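Local atomic coordinates of ESX-1 secretion system protein eccD1 (Mycobacterium tuberculosis, PDB entry 4KV2), a protein that forms part of the ESX-1 type VII secretion system, which delivers virulence factors such as EsxA and EsxB to host cells during infection. Residues D32-V35 and A36-E40; L73-S76 and L77-G81. All blocks are in the same frame, centred on the assembly; numbering follows the deposited sequence.

Both contacts are local, and they come in series along a chain that folds as a ubiquitin-like domain. Contact 1 is made within helix 31-41, the helix that packs on the mixed sheet in strand order 2-1-4-3. Contact 2 follows later, in the loop that leaves strand 62-64 and leads to strand 86-91. Their centres lie about 19 Å apart and their nearest atoms about 7 Å apart, so they do not touch. Contact 1 thus belongs to a helix that lies on the sheet and also meets the second subunit, whereas contact 2 caps a single turn in a connection between two strands, fastened by backbone bonds to the segment that precedes that helix.

Contact 1: residues D32-V35 and A36-E40; sequences DDTV and AVLSE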
loop_
_atom_site.group_PDB
_atom_site.type_symbol
_atom_site.label_atom_id
_atom_site.label_comp_id
_atom_site.label_asym_id
_atom_site.label_seq_id
_atom_site.Cartn_x
_atom_site.Cartn_y
_atom_site.Cartn_z
ATOM N N ASP A 32 0.103 8.258 -1.419
ATOM C CA ASP A 32 -1.276 8.762 -1.417
ATOM C C ASP A 32 -2.259 7.708 -0.881
ATOM O O ASP A 32 -3.113 8.015 -0.065
ATOM C CB ASP A 32 -1.679 9.268 -2.794
ATOM C CG ASP A 32 -0.978 10.572 -3.152
ATOM O OD1 ASP A 32 -0.863 11.505 -2.286
ATOM O OD2 ASP A 32 -0.584 10.685 -4.317
ATOM N N ASP A 33 -2.117 6.468 -1.324
ATOM C CA ASP A 33 -2.966 5.405 -0.800
ATOM C C ASP A 33 -2.599 5.021 0.668
ATOM O O ASP A 33 -3.472 4.561 1.415
ATOM C CB ASP A 33 -2.985 4.194 -1.731
ATOM C CG ASP A 33 -3.880 4.391 -2.989
ATOM O OD1 ASP A 33 -4.447 5.492 -3.209
ATOM O OD2 ASP A 33 -4.031 3.433 -3.773
ATOM N N THR A 34 -1.348 5.253 1.094
ATOM C CA THR A 34 -0.951 5.112 2.511
ATOM C C THR A 34 -1.752 6.076 3.375
ATOM O O THR A 34 -2.310 5.697 4.411
ATOM C CB THR A 34 0.580 5.323 2.728
ATOM O OG1 THR A 34 1.314 4.352 1.969
ATOM C CG2 THR A 34 0.993 5.191 4.159
ATOM N N VAL A 35 -1.829 7.327 2.933
ATOM C CA VAL A 35 -2.595 8.338 3.656
ATOM C C VAL A 35 -4.052 7.897 3.703
ATOM O O VAL A 35 -4.699 7.964 4.741
ATOM C CB VAL A 35 -2.458 9.736 2.973
ATOM C CG1 VAL A 35 -3.471 10.706 3.542
ATOM C CG2 VAL A 35 -1.047 10.261 3.123
ATOM N N ALA A 36 -4.558 7.394 2.579
ATOM C CA ALA A 36 -5.951 7.009 2.494
ATOM C C ALA A 36 -6.296 5.834 3.435
ATOM O O ALA A 36 -7.317 5.839 4.127
ATOM C CB ALA A 36 -6.303 6.699 1.065
ATOM N N VAL A 37 -5.405 4.844 3.457
ATOM C CA VAL A 37 -5.541 3.683 4.357
ATOM C C VAL A 37 -5.517 4.122 5.819
ATOM O O VAL A 37 -6.390 3.708 6.610
ATOM C CB VAL A 37 -4.433 2.638 4.067
ATOM C CG1 VAL A 37 -4.366 1.590 5.170
ATOM C CG2 VAL A 37 -4.673 2.003 2.708
ATOM N N LEU A 38 -4.550 4.977 6.182
ATOM C CA LEU A 38 -4.408 5.403 7.580
ATOM C C LEU A 38 -5.631 6.206 8.010
ATOM O O LEU A 38 -6.132 6.033 9.124
ATOM C CB LEU A 38 -3.151 6.225 7.792
ATOM C CG LEU A 38 -1.858 5.428 7.796
ATOM C CD1 LEU A 38 -0.698 6.376 7.612
ATOM C CD2 LEU A 38 -1.732 4.698 9.119
ATOM N N SER A 39 -6.150 7.031 7.086
ATOM C CA SER A 39 -7.387 7.758 7.359
ATOM C C SER A 39 -8.535 6.798 7.730
ATOM O O SER A 39 -9.327 7.094 8.627
ATOM C CB SER A 39 -7.799 8.640 6.150
ATOM O OG SER A 39 -8.996 9.377 6.438
ATOM N N GLU A 40 -8.644 5.664 7.040
ATOM C CA GLU A 40 -9.720 4.693 7.318
ATOM C C GLU A 40 -9.435 4.004 8.651
ATOM O O GLU A 40 -10.319 3.870 9.521
ATOM C CB GLU A 40 -9.807 3.633 6.213
ATOM C CG GLU A 40 -10.130 4.173 4.829
ATOM C CD GLU A 40 -11.605 4.128 4.481
ATOM O OE1 GLU A 40 -12.397 3.526 5.234
ATOM O OE2 GLU A 40 -11.964 4.674 3.414
#
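A36 opens the second half of this helix by giving its N-H to D32 O, at 3.1 Å from A36 N. Its methyl group, CB, lies over the same turn, beside the carbonyl oxygens of D32 and D33. V37 comes next, and V37 N bonds to D33 O at 2.8 Å. With CG1 anti to the backbone N (chi1 168°), CG2 is left beside that N and swings back over the preceding turn, 3.1 Å from D33 O. On this flank the second subunit packs its T29 on A36 and its M3 on V37, and its D33 N gives a hydrogen bond to D33 OD2. L38 N reaches T34 O at 2.9 Å, nearly straight at 164°. The leucine and T34 side chains run side by side in the same direction, L38 CD1 meeting T34 CG2 at 4.0 Å. That methyl stands anti to the T34 backbone N, which leaves OG1 beside the N (chi1 -60°), where it hydrogen-bonds Y30 O. S39 N makes the fourth bond, to V35 O at 2.9 Å. From the sheet, L19 packs on T34, T17 on L38 and L90 on both L38 and V35, while the loop residues F55 and W61 lie against L38 and V35 respectively. Four successive bonds, each from the N-H of residue i+4 to the carbonyl of residue i, take up the carbonyls of D32 to V35; with the T34 hydroxyl taken up by the carbonyl of Y30, just ahead of the helix, this flank meets the sheet and the loops beside it chiefly with hydrocarbon.

Contact 2: residues L73-S76 and L77-G81; sequences LDQS and LDDAG
S76 OG has two partners: it accepts the N-H of D79 in a nearly straight bond (166°), with D79 N 3.0 Å away, and it is hydrogen-bonded to a water. That water lies 2.7 Å from S76 OG and gives a weak bond to D79 OD1. In return D79 reaches back to the serine backbone, S76 N donating to D79 OD2 at 3.0 Å from above the carboxylate plane. These reciprocal bonds are a capping box, with S76 as N-cap of a single helical turn. The serine hydroxyl sits between its own N and carbonyl carbon (chi1 65°), which brings it over the N-H of D79. A80 N then bonds to S76 O at 3.0 Å, and a type I turn from D78 to G81 ends the run, with G81 at positive phi. Q75 lays its extended side chain across D79, CB against CB at 3.8 Å, the amide and carboxylate planes 77° apart. L77 turns to the other side and packs on Y30, just ahead of helix 31-41. Backbone bonds from L73 to E28, Q75 to M27 and D78 to A23 fasten the loop to the segment that leads into that helix, and A80 O accepts a hydrogen bond from R65 NH2.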
loop_
_atom_site.group_PDB
_atom_site.type_symbol
_atom_site.label_atom_id
_atom_site.label_comp_id
_atom_site.label_asym_id
_atom_site.label_seq_id
_atom_site.Cartn_x
_atom_site.Cartn_y
_atom_site.Cartn_z
ATOM N N LEU A 73 10.301 12.609 -2.070
ATOM C CA LEU A 73 9.309 11.691 -2.613
ATOM C C LEU A 73 9.811 10.846 -3.778
ATOM O O LEU A 73 9.276 9.749 -4.026
ATOM C CB LEU A 73 8.064 12.467 -3.064
ATOM C CG LEU A 73 7.130 12.893 -1.936
ATOM C CD1 LEU A 73 6.242 14.030 -2.413
ATOM C CD2 LEU A 73 6.305 11.730 -1.440
ATOM N N ASP A 74 10.831 11.314 -4.482
ATOM C CA ASP A 74 11.426 10.498 -5.553
ATOM C C ASP A 74 12.440 9.458 -5.071
ATOM O O ASP A 74 13.014 8.721 -5.871
ATOM C CB ASP A 74 11.998 11.360 -6.681
ATOM C CG ASP A 74 13.168 12.224 -6.260
ATOM O OD1 ASP A 74 13.533 12.302 -5.076
ATOM O OD2 ASP A 74 13.728 12.869 -7.144
ATOM N N GLN A 75 12.634 9.377 -3.757
ATOM C CA GLN A 75 13.529 8.398 -3.163
ATOM C C GLN A 75 12.717 7.284 -2.523
ATOM O O GLN A 75 11.567 7.480 -2.192
ATOM C CB GLN A 75 14.435 9.067 -2.126
ATOM C CG GLN A 75 15.594 9.818 -2.744
ATOM C CD GLN A 75 16.499 10.476 -1.705
ATOM O OE1 GLN A 75 16.673 9.980 -0.570
ATOM N NE2 GLN A 75 17.080 11.603 -2.083
ATOM N N SER A 76 13.330 6.107 -2.413
ATOM C CA SER A 76 12.776 4.976 -1.684
ATOM C C SER A 76 13.159 5.106 -0.219
ATOM O O SER A 76 14.068 5.881 0.139
ATOM C CB SER A 76 13.366 3.680 -2.239
ATOM O OG SER A 76 14.783 3.632 -1.990
ATOM N N LEU A 77 12.467 4.360 0.642
ATOM C CA LEU A 77 12.870 4.250 2.064
ATOM C C LEU A 77 14.323 3.772 2.246
ATOM O O LEU A 77 15.024 4.224 3.164
ATOM C CB LEU A 77 11.911 3.332 2.807
ATOM C CG LEU A 77 10.473 3.864 2.960
ATOM C CD1 LEU A 77 9.596 2.737 3.467
ATOM C CD2 LEU A 77 10.401 5.036 3.939
ATOM N N ASP A 78 14.785 2.871 1.369
ATOM C CA ASP A 78 16.185 2.431 1.411
ATOM C C ASP A 78 17.130 3.599 1.114
ATOM O O ASP A 78 18.110 3.800 1.827
ATOM C CB ASP A 78 16.465 1.336 0.382
ATOM C CG ASP A 78 15.912 -0.032 0.773
ATOM O OD1 ASP A 78 15.639 -0.308 1.957
ATOM O OD2 ASP A 78 15.778 -0.865 -0.145
ATOM N N ASP A 79 16.834 4.345 0.046
ATOM C CA ASP A 79 17.616 5.535 -0.346
ATOM C C ASP A 79 17.711 6.500 0.833
ATOM O O ASP A 79 18.769 7.044 1.092
ATOM C CB ASP A 79 16.964 6.300 -1.501
ATOM C CG ASP A 79 16.980 5.552 -2.826
ATOM O OD1 ASP A 79 17.861 4.686 -3.061
ATOM O OD2 ASP A 79 16.085 5.860 -3.657
ATOM N N ALA A 80 16.597 6.680 1.554
ATOM C CA ALA A 80 16.549 7.597 2.688
ATOM C C ALA A 80 17.131 7.028 3.968
ATOM O O ALA A 80 17.102 7.695 5.012
ATOM C CB ALA A 80 15.104 8.052 2.942
ATOM N N GLY A 81 17.651 5.805 3.918
ATOM C CA GLY A 81 18.255 5.205 5.092
ATOM C C GLY A 81 17.274 4.817 6.180
ATOM O O GLY A 81 17.644 4.734 7.342
HETATM O O HOH W 1 15.970 1.937 -3.735
#